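Local atomic coordinates of immunomodulatory active chitinase (Trichuris suis, PDB entry 6G9C), a protein that is assigned to glycosyl hydrolase family 18, probably binding and hydrolysing chitin, and has immunomodulatory properties in inflammatory lung disease. Residues A[103-108]-A[143-148]; A[183-188]-A[211-216]; A[231-236]-A[273-278]; A[331-336]-A[344-349]. All blocks are in the same frame, centred on the assembly; numbering follows the deposited sequence.

The four contacts fall into two pairs within the catalytic domain of the family 18 chitinase. Contacts 1 and 2 sit side by side at the N-terminal ends of the barrel strands, with centres about 10 Å apart. They are joined directly, because D146 and F148 of contact 1 probably exchange backbone hydrogen bonds with L187 of contact 2. On the other side of the chain's centre, contacts 3 and 4 have centres about 8 Å apart and touch where P273 CG meets D345 OD1 at 3.4 Å. Contact 3 borders the bound ethanediol and D221, in the probable substrate cleft. About 28 Å separates the centres of contacts 1 and 3.

Contact 1 (A[103-108]-A[143-148]); sequences LKVLLS and NKFDGF
V105 is gripped from two directions by D146. Its N-H points at D146 OD2, 2.9 Å away and nearly straight at 167°, and uses the anti lone pair of that oxygen, while its carbonyl O accepts from D146 N at 2.8 Å. The side-chain carboxylate thus does the work of a second backbone partner before the strand 147-151 has properly begun. One step further along, L107 N donates to G147 O at 3.0 Å, and true parallel pairing of L107 with F148 follows.

Side chains fill in on both sides of this backbone seam. The F145 ring lies under L107, whose CB stands over the ring centre, 3.8 Å from the centroid; with CG anti to the backbone N (chi1 -178°), L107 also brings CD1 to 3.7 Å from F145 CZ. V105 O meets the edge of the same ring. On the face away from F145, L106 folds its CG over G147 CA at 3.8 Å. The buried G147 N has no partner in the model.

Further out, K97 forms a salt bridge with D146 OD2, so this oxygen serves both a backbone amide and a lysine. Y90 meets F145 edge-to-face, and helix 126-142 packs on L107 and F148. The contact joins the starts of two neighbouring parallel strands of the TIM barrel, where D146 and G147 are the DG of the DGxDxDxE signature of family 18.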
# COMPACT_ATOMS: atom_id res chain seq x y z
N LEU A 103 -2.33 9.93 0.22
CA LEU A 103 -2.92 9.82 -1.11
C LEU A 103 -4.09 8.85 -1.13
O LEU A 103 -4.01 7.76 -0.57
CB LEU A 103 -1.84 9.36 -2.10
CG LEU A 103 -2.24 9.21 -3.57
CD1 LEU A 103 -2.70 10.55 -4.11
CD2 LEU A 103 -1.07 8.66 -4.38
N LYS A 104 -5.19 9.26 -1.75
CA LYS A 104 -6.33 8.38 -2.01
C LYS A 104 -6.47 8.18 -3.51
O LYS A 104 -6.36 9.13 -4.28
CB LYS A 104 -7.63 8.98 -1.45
CG LYS A 104 -7.60 9.35 0.03
CD LYS A 104 -7.25 8.15 0.87
CE LYS A 104 -7.42 8.44 2.35
NZ LYS A 104 -6.36 7.76 3.16
N VAL A 105 -6.74 6.94 -3.93
CA VAL A 105 -6.86 6.62 -5.35
C VAL A 105 -8.25 6.04 -5.58
O VAL A 105 -8.60 4.99 -5.01
CB VAL A 105 -5.78 5.62 -5.80
CG1 VAL A 105 -5.89 5.37 -7.30
CG2 VAL A 105 -4.39 6.14 -5.45
N LEU A 106 -9.03 6.69 -6.44
CA LEU A 106 -10.39 6.28 -6.76
C LEU A 106 -10.43 5.78 -8.20
O LEU A 106 -9.67 6.23 -9.05
CB LEU A 106 -11.38 7.44 -6.59
CG LEU A 106 -11.65 7.98 -5.18
CD1 LEU A 106 -10.58 9.00 -4.77
CD2 LEU A 106 -13.04 8.61 -5.13
N LEU A 107 -11.31 4.82 -8.45
CA LEU A 107 -11.51 4.29 -9.79
C LEU A 107 -12.67 5.01 -10.45
O LEU A 107 -13.77 5.06 -9.89
CB LEU A 107 -11.79 2.78 -9.74
CG LEU A 107 -11.98 2.07 -11.09
CD1 LEU A 107 -10.69 2.22 -11.96
CD2 LEU A 107 -12.33 0.61 -10.86
N SER A 108 -12.44 5.55 -11.65
CA SER A 108 -13.49 6.22 -12.42
C SER A 108 -14.07 5.28 -13.46
O SER A 108 -13.37 4.44 -14.03
CB SER A 108 -12.93 7.48 -13.11
OG SER A 108 -12.59 8.48 -12.17
N ASN A 143 -8.57 -4.64 -5.93
CA ASN A 143 -7.50 -3.86 -6.53
C ASN A 143 -7.06 -2.70 -5.65
O ASN A 143 -6.28 -1.84 -6.10
CB ASN A 143 -7.93 -3.40 -7.93
CG ASN A 143 -8.01 -4.56 -8.91
OD1 ASN A 143 -6.99 -5.11 -9.32
ND2 ASN A 143 -9.23 -4.97 -9.26
N LYS A 144 -7.52 -2.68 -4.39
CA LYS A 144 -7.01 -1.79 -3.34
C LYS A 144 -7.39 -0.34 -3.57
O LYS A 144 -6.67 0.56 -3.13
CB LYS A 144 -5.48 -1.92 -3.20
CG LYS A 144 -4.97 -3.34 -3.07
CD LYS A 144 -5.50 -4.01 -1.82
CE LYS A 144 -4.43 -4.88 -1.18
NZ LYS A 144 -3.88 -5.89 -2.12
N PHE A 145 -8.49 -0.08 -4.27
CA PHE A 145 -8.94 1.29 -4.45
C PHE A 145 -9.53 1.85 -3.15
O PHE A 145 -10.04 1.12 -2.29
CB PHE A 145 -9.96 1.39 -5.59
CG PHE A 145 -9.33 1.33 -6.95
CD1 PHE A 145 -8.77 2.47 -7.52
CD2 PHE A 145 -9.26 0.14 -7.65
CE1 PHE A 145 -8.16 2.42 -8.76
CE2 PHE A 145 -8.66 0.08 -8.91
CZ PHE A 145 -8.10 1.23 -9.46
N ASP A 146 -9.45 3.17 -3.02
CA ASP A 146 -10.00 3.91 -1.90
C ASP A 146 -11.42 4.42 -2.16
O ASP A 146 -12.04 4.95 -1.24
CB ASP A 146 -9.10 5.10 -1.57
CG ASP A 146 -7.73 4.67 -1.11
OD1 ASP A 146 -7.65 3.95 -0.10
OD2 ASP A 146 -6.74 5.01 -1.80
N GLY A 147 -11.91 4.30 -3.38
CA GLY A 147 -13.20 4.90 -3.68
C GLY A 147 -13.56 4.73 -5.13
O GLY A 147 -12.81 4.15 -5.92
N PHE A 148 -14.74 5.25 -5.47
CA PHE A 148 -15.36 5.12 -6.77
C PHE A 148 -15.80 6.49 -7.26
O PHE A 148 -16.37 7.27 -6.49
CB PHE A 148 -16.57 4.18 -6.71
CG PHE A 148 -17.32 4.08 -8.01
CD1 PHE A 148 -16.66 3.68 -9.16
CD2 PHE A 148 -18.68 4.36 -8.08
CE1 PHE A 148 -17.35 3.57 -10.38
CE2 PHE A 148 -19.37 4.26 -9.28
CZ PHE A 148 -18.70 3.86 -10.44

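Contact 2 (A[183-188]-A[211-216]); sequences TSRLLF and VLDFVN
The F188 ring carries L212 on one face: methyl CD2 stands above its centre, 3.6 Å from the centroid and 13° off the normal. F188 CG is anti to the backbone N (chi1 179°), which puts the ring beneath L212. The second flat group, the R185 guanidinium, is met at its edge by the D213 carboxylate, the two planes only 6° apart. The groups approach tip to tip in an end-on salt bridge, in which R185 NH1 reaches D213 OD2 at 3.0 Å and NH2 reaches OD1 at 2.7 Å. Both carboxylate oxygens offer their syn lone pairs, and both bonds are almost straight.

R185 NH1 also donates to L186 O at 2.7 Å, which helps fix the rotation of the group. From the anti side, D213 OD2 takes a further bond from F188 N at 2.7 Å. This one oxygen holds both a guanidinium and a backbone amide, an arrangement likely to stabilise the ionised carboxylate. D213 N donates to F188 O at 2.8 Å, so the aspartate clasps F188 through side chain and backbone.

Helix 160-181 lies against R185 and F188, where I170 touches the F188 side chain. L187 bonds through its backbone to D146, just before strand 147-151, and to F148 on it. The contact closes the start of parallel strands 187-193 and 214-218 in the barrel, with T183 near Q141 of the second subunit.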
# COMPACT_ATOMS: atom_id res chain seq x y z
N THR A 183 -13.52 -2.02 7.78
CA THR A 183 -12.68 -1.02 7.13
C THR A 183 -13.42 0.31 7.06
O THR A 183 -14.63 0.38 7.26
CB THR A 183 -12.27 -1.46 5.71
OG1 THR A 183 -13.43 -1.52 4.87
CG2 THR A 183 -11.60 -2.83 5.73
N SER A 184 -12.66 1.38 6.80
CA SER A 184 -13.26 2.67 6.49
C SER A 184 -13.98 2.59 5.16
O SER A 184 -13.49 1.97 4.22
CB SER A 184 -12.20 3.77 6.43
OG SER A 184 -11.43 3.80 7.62
N ARG A 185 -15.14 3.22 5.07
CA ARG A 185 -15.92 3.03 3.86
C ARG A 185 -15.25 3.69 2.65
O ARG A 185 -14.54 4.70 2.75
CB ARG A 185 -17.35 3.54 4.04
CG ARG A 185 -17.52 5.01 3.88
CD ARG A 185 -18.85 5.29 3.23
NE ARG A 185 -19.19 6.70 3.37
CZ ARG A 185 -18.83 7.65 2.52
NH1 ARG A 185 -18.13 7.36 1.43
NH2 ARG A 185 -19.19 8.91 2.75
N LEU A 186 -15.48 3.08 1.49
CA LEU A 186 -15.01 3.61 0.23
C LEU A 186 -15.59 5.00 -0.02
O LEU A 186 -16.76 5.27 0.30
CB LEU A 186 -15.41 2.66 -0.89
CG LEU A 186 -14.70 1.30 -0.85
CD1 LEU A 186 -15.54 0.24 -1.54
CD2 LEU A 186 -13.35 1.46 -1.54
N LEU A 187 -14.77 5.88 -0.59
CA LEU A 187 -15.23 7.18 -1.04
C LEU A 187 -16.11 7.04 -2.28
O LEU A 187 -16.02 6.06 -3.03
CB LEU A 187 -14.04 8.09 -1.34
CG LEU A 187 -13.16 8.36 -0.12
CD1 LEU A 187 -11.86 9.08 -0.53
CD2 LEU A 187 -13.93 9.15 0.92
N PHE A 188 -16.95 8.04 -2.51
CA PHE A 188 -17.90 7.97 -3.61
C PHE A 188 -18.09 9.38 -4.15
O PHE A 188 -18.64 10.24 -3.47
CB PHE A 188 -19.23 7.36 -3.15
CG PHE A 188 -20.28 7.28 -4.24
CD1 PHE A 188 -19.92 7.17 -5.58
CD2 PHE A 188 -21.63 7.31 -3.92
CE1 PHE A 188 -20.90 7.09 -6.57
CE2 PHE A 188 -22.60 7.24 -4.90
CZ PHE A 188 -22.25 7.13 -6.23
N VAL A 211 -25.64 11.93 -0.63
CA VAL A 211 -25.00 10.63 -0.81
C VAL A 211 -23.63 10.71 -1.47
O VAL A 211 -22.83 9.77 -1.29
CB VAL A 211 -25.91 9.65 -1.57
CG1 VAL A 211 -27.22 9.41 -0.80
CG2 VAL A 211 -26.19 10.14 -2.97
N LEU A 212 -23.31 11.74 -2.25
CA LEU A 212 -21.98 11.87 -2.83
C LEU A 212 -21.06 12.63 -1.89
O LEU A 212 -21.46 13.65 -1.30
CB LEU A 212 -22.04 12.59 -4.18
CG LEU A 212 -22.82 11.86 -5.28
CD1 LEU A 212 -23.25 12.81 -6.40
CD2 LEU A 212 -22.00 10.69 -5.81
N ASP A 213 -19.83 12.14 -1.75
CA ASP A 213 -18.85 12.87 -0.94
C ASP A 213 -18.57 14.25 -1.54
O ASP A 213 -18.54 15.26 -0.82
CB ASP A 213 -17.58 12.04 -0.82
CG ASP A 213 -17.78 10.79 0.04
OD1 ASP A 213 -18.34 10.92 1.15
OD2 ASP A 213 -17.41 9.69 -0.40
N PHE A 214 -18.37 14.32 -2.85
CA PHE A 214 -18.33 15.61 -3.54
C PHE A 214 -18.54 15.35 -5.03
O PHE A 214 -18.58 14.20 -5.47
CB PHE A 214 -17.02 16.39 -3.27
CG PHE A 214 -15.74 15.61 -3.51
CD1 PHE A 214 -15.25 15.42 -4.80
CD2 PHE A 214 -14.98 15.14 -2.45
CE1 PHE A 214 -14.05 14.74 -5.03
CE2 PHE A 214 -13.77 14.46 -2.67
CZ PHE A 214 -13.30 14.26 -3.97
N VAL A 215 -18.69 16.43 -5.81
CA VAL A 215 -18.85 16.32 -7.26
C VAL A 215 -17.72 17.09 -7.95
O VAL A 215 -17.37 18.20 -7.55
CB VAL A 215 -20.22 16.81 -7.75
CG1 VAL A 215 -21.32 15.87 -7.23
CG2 VAL A 215 -20.50 18.28 -7.35
N ASN A 216 -17.16 16.46 -8.97
CA ASN A 216 -16.14 17.06 -9.83
C ASN A 216 -16.87 17.78 -10.96
O ASN A 216 -17.34 17.15 -11.91
CB ASN A 216 -15.20 15.97 -10.36
CG ASN A 216 -14.21 15.49 -9.30
OD1 ASN A 216 -13.99 16.17 -8.30
ND2 ASN A 216 -13.61 14.31 -9.51

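Contact 3 (A[231-236]-A[273-278]); sequences GINSPL and PTYGRG. With EDO (1,2-ethanediol), chain D.
N233 carries most of the van der Waals contact: its amide lies against both Y275 and R277, ND2 toward the first and OD1 toward the second. ND2 approaches Y275 CE2 to 3.5 Å, the amide and ring planes being 62° apart, and OD1 lies the same 3.5 Å from R277 CD. CG anti to the backbone N (chi1 -177°) carries the amide across to these two side chains. Next to it, S234 CB rests on P273 CG at 3.8 Å.

No direct hydrogen bond joins the two segments; their polar link is a single water. N233 ND2 donates to it at 2.8 Å, and the water lies 2.7 Å from Y275 O, bridging the loop side chain to the strand backbone.

The polar ends of N233, Y275 and R277 all turn to D221. N233 OD1 accepts from the backbone N of D221, while the carboxylate oxygen D221 OD1 is met both by the hydroxyl of Y275 and, in a salt bridge that orients the guanidinium, by NE of R277. One residue thus holds all three side chains. S234 OG turns instead to C219 O.

Ligand contacts are slight. Ethanediol, probably from the crystallisation liquor, places C2 at 3.3 Å from Y275 OH, and its O2 lies at the edge of the R277 guanidinium in a weak bond of 3.3 Å to NH2. It is also bonded to D221 OD2. In family 18 chitinases the tyrosine and aspartate of the conserved MxYD motif, Y220 and D221 here, lie in the substrate cleft, so the diol probably marks part of that cleft.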
# COMPACT_ATOMS: atom_id res chain seq x y z
N GLY A 231 -13.75 29.84 -29.84
CA GLY A 231 -14.33 30.16 -28.55
C GLY A 231 -13.45 29.58 -27.46
O GLY A 231 -12.42 28.96 -27.72
N ILE A 232 -13.88 29.81 -26.21
CA ILE A 232 -13.05 29.55 -25.03
C ILE A 232 -13.43 28.21 -24.42
O ILE A 232 -14.60 27.99 -24.07
CB ILE A 232 -13.20 30.68 -24.00
CG1 ILE A 232 -12.97 32.05 -24.64
CG2 ILE A 232 -12.23 30.46 -22.86
CD1 ILE A 232 -11.59 32.22 -25.23
N ASN A 233 -12.43 27.34 -24.25
CA ASN A 233 -12.69 26.02 -23.67
C ASN A 233 -13.28 26.12 -22.27
O ASN A 233 -14.30 25.49 -21.96
CB ASN A 233 -11.39 25.21 -23.66
CG ASN A 233 -11.59 23.78 -23.13
OD1 ASN A 233 -12.55 23.10 -23.49
ND2 ASN A 233 -10.68 23.34 -22.27
N SER A 234 -12.69 26.94 -21.41
CA SER A 234 -13.09 27.00 -20.00
C SER A 234 -12.91 28.42 -19.50
O SER A 234 -11.95 28.73 -18.78
CB SER A 234 -12.30 26.00 -19.16
OG SER A 234 -12.74 25.95 -17.81
N PRO A 235 -13.81 29.33 -19.87
CA PRO A 235 -13.69 30.71 -19.39
C PRO A 235 -14.07 30.79 -17.93
O PRO A 235 -15.03 30.15 -17.49
CB PRO A 235 -14.68 31.49 -20.27
CG PRO A 235 -15.73 30.48 -20.65
CD PRO A 235 -15.03 29.13 -20.69
N LEU A 236 -13.31 31.58 -17.17
CA LEU A 236 -13.66 31.81 -15.78
C LEU A 236 -14.93 32.64 -15.67
O LEU A 236 -15.83 32.32 -14.89
CB LEU A 236 -12.51 32.49 -15.03
CG LEU A 236 -12.79 32.84 -13.56
CD1 LEU A 236 -13.23 31.59 -12.79
CD2 LEU A 236 -11.56 33.47 -12.91
N PRO A 273 -8.86 22.37 -16.76
CA PRO A 273 -8.28 21.62 -17.88
C PRO A 273 -6.80 21.95 -18.05
O PRO A 273 -6.41 23.11 -17.97
CB PRO A 273 -9.08 22.12 -19.09
CG PRO A 273 -9.48 23.51 -18.71
CD PRO A 273 -9.65 23.53 -17.22
N THR A 274 -5.99 20.92 -18.32
CA THR A 274 -4.59 21.16 -18.71
C THR A 274 -4.38 20.92 -20.20
O THR A 274 -3.23 20.89 -20.66
CB THR A 274 -3.63 20.29 -17.91
OG1 THR A 274 -4.02 18.91 -18.01
CG2 THR A 274 -3.60 20.72 -16.44
N TYR A 275 -5.47 20.74 -20.95
CA TYR A 275 -5.49 20.68 -22.41
C TYR A 275 -6.19 21.91 -22.94
O TYR A 275 -6.82 22.68 -22.20
CB TYR A 275 -6.21 19.42 -22.91
CG TYR A 275 -7.68 19.48 -22.55
CD1 TYR A 275 -8.10 19.17 -21.27
CD2 TYR A 275 -8.62 19.95 -23.46
CE1 TYR A 275 -9.44 19.27 -20.90
CE2 TYR A 275 -9.96 20.06 -23.10
CZ TYR A 275 -10.36 19.73 -21.82
OH TYR A 275 -11.66 19.85 -21.46
N GLY A 276 -6.08 22.09 -24.26
CA GLY A 276 -6.83 23.11 -24.97
C GLY A 276 -7.57 22.49 -26.14
O GLY A 276 -7.40 21.31 -26.47
N ARG A 277 -8.40 23.32 -26.78
CA ARG A 277 -9.17 22.92 -27.95
C ARG A 277 -8.88 23.87 -29.09
O ARG A 277 -8.62 25.06 -28.87
CB ARG A 277 -10.67 22.89 -27.68
CG ARG A 277 -11.05 21.86 -26.63
CD ARG A 277 -12.54 21.55 -26.60
NE ARG A 277 -12.75 20.38 -25.74
CZ ARG A 277 -12.61 19.12 -26.14
NH1 ARG A 277 -12.35 18.85 -27.41
NH2 ARG A 277 -12.78 18.14 -25.26
N GLY A 278 -8.95 23.35 -30.31
CA GLY A 278 -8.40 24.05 -31.45
C GLY A 278 -9.26 23.98 -32.68
O GLY A 278 -10.05 23.04 -32.88
C1 EDO D . -12.60 15.52 -20.26
O1 EDO D . -13.97 15.14 -20.17
C2 EDO D . -12.44 16.69 -21.22
O2 EDO D . -13.07 16.40 -22.47
O HOH W 1 -8.37 24.90 -21.76

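Contact 4 (A[331-336]-A[344-349]); sequences KTPYLV and YDDVES
A capping box opens helix 347-360, and P333 packs against its first residues. D346 is the N-cap: its OD1 accepts from S349 N at 2.9 Å, and S349 OG accepts from D346 N at 2.8 Å. The same hydroxyl donates to D345 OD2 at 2.7 Å. The S349 chi1 of 71° sets OG between the backbone N and the carbonyl carbon, turned back toward the start of the helix.

The proline ring touches both Y344 and the cap residue. Its CG stands over one face of the Y344 ring, 3.6 Å from the centroid and displaced toward the rim, in a CH-pi contact with the side chains crossing at about a right angle. P333 CG also touches D346 CG, the carboxylate carbon, at 3.6 Å. At the edge of the tyrosine ring lies the backbone of Y334, and L335 CB meets Y344 CE1 at 3.9 Å. Backbone pairing is slight: Y344 N donates weakly to P333 O at 3.3 Å.

Outward from the box, D346 OD2 forms a salt bridge with R324 and D345 OD2 another with K353, so each carboxylate has a basic partner that probably steadies its charge. Strand 332-337 pairs antiparallel with strands 323-327 and 340-343, consistent with the alpha+beta insertion domain of many family 18 chitinases. V314 and L318 of helix 311-319 pack beside Y344 and L335, where that insertion meets the barrel helix 347-360.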
# COMPACT_ATOMS: atom_id res chain seq x y z
N LYS A 331 -10.19 35.60 -18.46
CA LYS A 331 -8.98 35.17 -17.74
C LYS A 331 -8.37 33.90 -18.34
O LYS A 331 -7.92 33.01 -17.63
CB LYS A 331 -9.27 34.99 -16.24
CG LYS A 331 -9.64 36.28 -15.50
CD LYS A 331 -8.46 37.24 -15.43
CE LYS A 331 -8.83 38.57 -14.79
NZ LYS A 331 -7.61 39.41 -14.54
N THR A 332 -8.36 33.81 -19.67
CA THR A 332 -7.76 32.67 -20.34
C THR A 332 -6.92 33.15 -21.52
O THR A 332 -7.16 34.24 -22.05
CB THR A 332 -8.81 31.67 -20.87
OG1 THR A 332 -9.59 32.29 -21.91
CG2 THR A 332 -9.73 31.15 -19.74
N PRO A 333 -5.92 32.36 -21.93
CA PRO A 333 -5.15 32.70 -23.13
C PRO A 333 -5.64 31.95 -24.35
O PRO A 333 -6.30 30.91 -24.22
CB PRO A 333 -3.74 32.26 -22.75
CG PRO A 333 -4.00 31.02 -21.95
CD PRO A 333 -5.26 31.30 -21.15
N TYR A 334 -5.32 32.46 -25.53
CA TYR A 334 -5.46 31.66 -26.72
C TYR A 334 -4.18 31.78 -27.54
O TYR A 334 -3.36 32.67 -27.32
CB TYR A 334 -6.71 32.02 -27.54
CG TYR A 334 -6.80 33.41 -28.14
CD1 TYR A 334 -6.35 33.65 -29.44
CD2 TYR A 334 -7.41 34.45 -27.45
CE1 TYR A 334 -6.48 34.91 -30.02
CE2 TYR A 334 -7.56 35.71 -28.03
CZ TYR A 334 -7.08 35.93 -29.31
OH TYR A 334 -7.20 37.17 -29.87
N LEU A 335 -4.00 30.82 -28.44
CA LEU A 335 -2.77 30.67 -29.21
C LEU A 335 -3.12 30.69 -30.69
O LEU A 335 -4.08 30.04 -31.12
CB LEU A 335 -2.07 29.35 -28.86
CG LEU A 335 -0.63 29.24 -29.34
CD1 LEU A 335 0.26 29.96 -28.35
CD2 LEU A 335 -0.20 27.80 -29.49
N VAL A 336 -2.35 31.45 -31.46
CA VAL A 336 -2.52 31.52 -32.91
C VAL A 336 -1.19 31.18 -33.56
O VAL A 336 -0.15 31.76 -33.21
CB VAL A 336 -3.00 32.91 -33.37
CG1 VAL A 336 -3.34 32.87 -34.85
CG2 VAL A 336 -4.20 33.36 -32.54
N TYR A 344 -6.78 27.65 -24.52
CA TYR A 344 -6.13 26.72 -23.61
C TYR A 344 -6.06 27.35 -22.23
O TYR A 344 -6.61 28.43 -22.00
CB TYR A 344 -4.73 26.31 -24.11
CG TYR A 344 -3.68 27.41 -24.12
CD1 TYR A 344 -3.72 28.44 -25.06
CD2 TYR A 344 -2.63 27.40 -23.20
CE1 TYR A 344 -2.75 29.44 -25.07
CE2 TYR A 344 -1.66 28.40 -23.20
CZ TYR A 344 -1.73 29.42 -24.13
OH TYR A 344 -0.75 30.40 -24.15
N ASP A 345 -5.42 26.65 -21.29
CA ASP A 345 -5.19 27.18 -19.95
C ASP A 345 -3.71 27.12 -19.61
O ASP A 345 -2.98 26.23 -20.05
CB ASP A 345 -6.03 26.41 -18.91
CG ASP A 345 -7.45 26.97 -18.79
OD1 ASP A 345 -8.31 26.56 -19.60
OD2 ASP A 345 -7.67 27.84 -17.92
N ASP A 346 -3.26 28.09 -18.83
CA ASP A 346 -1.84 28.19 -18.53
C ASP A 346 -1.67 28.63 -17.08
O ASP A 346 -2.63 28.64 -16.30
CB ASP A 346 -1.15 29.12 -19.55
CG ASP A 346 -1.54 30.60 -19.39
OD1 ASP A 346 -2.43 30.95 -18.58
OD2 ASP A 346 -0.92 31.44 -20.10
N VAL A 347 -0.44 29.01 -16.72
CA VAL A 347 -0.19 29.37 -15.32
C VAL A 347 -1.03 30.57 -14.91
O VAL A 347 -1.61 30.59 -13.81
CB VAL A 347 1.31 29.63 -15.07
CG1 VAL A 347 1.49 30.16 -13.67
CG2 VAL A 347 2.11 28.34 -15.24
N GLU A 348 -1.14 31.57 -15.78
CA GLU A 348 -1.94 32.74 -15.42
C GLU A 348 -3.42 32.39 -15.28
O GLU A 348 -4.09 32.88 -14.36
CB GLU A 348 -1.75 33.86 -16.45
CG GLU A 348 -0.31 34.39 -16.56
CD GLU A 348 0.13 35.24 -15.37
OE1 GLU A 348 -0.59 35.27 -14.34
OE2 GLU A 348 1.20 35.88 -15.45
N SER A 349 -3.97 31.58 -16.20
CA SER A 349 -5.39 31.26 -16.09
C SER A 349 -5.65 30.36 -14.89
O SER A 349 -6.66 30.52 -14.19
CB SER A 349 -5.91 30.62 -17.38
OG SER A 349 -5.43 29.30 -17.57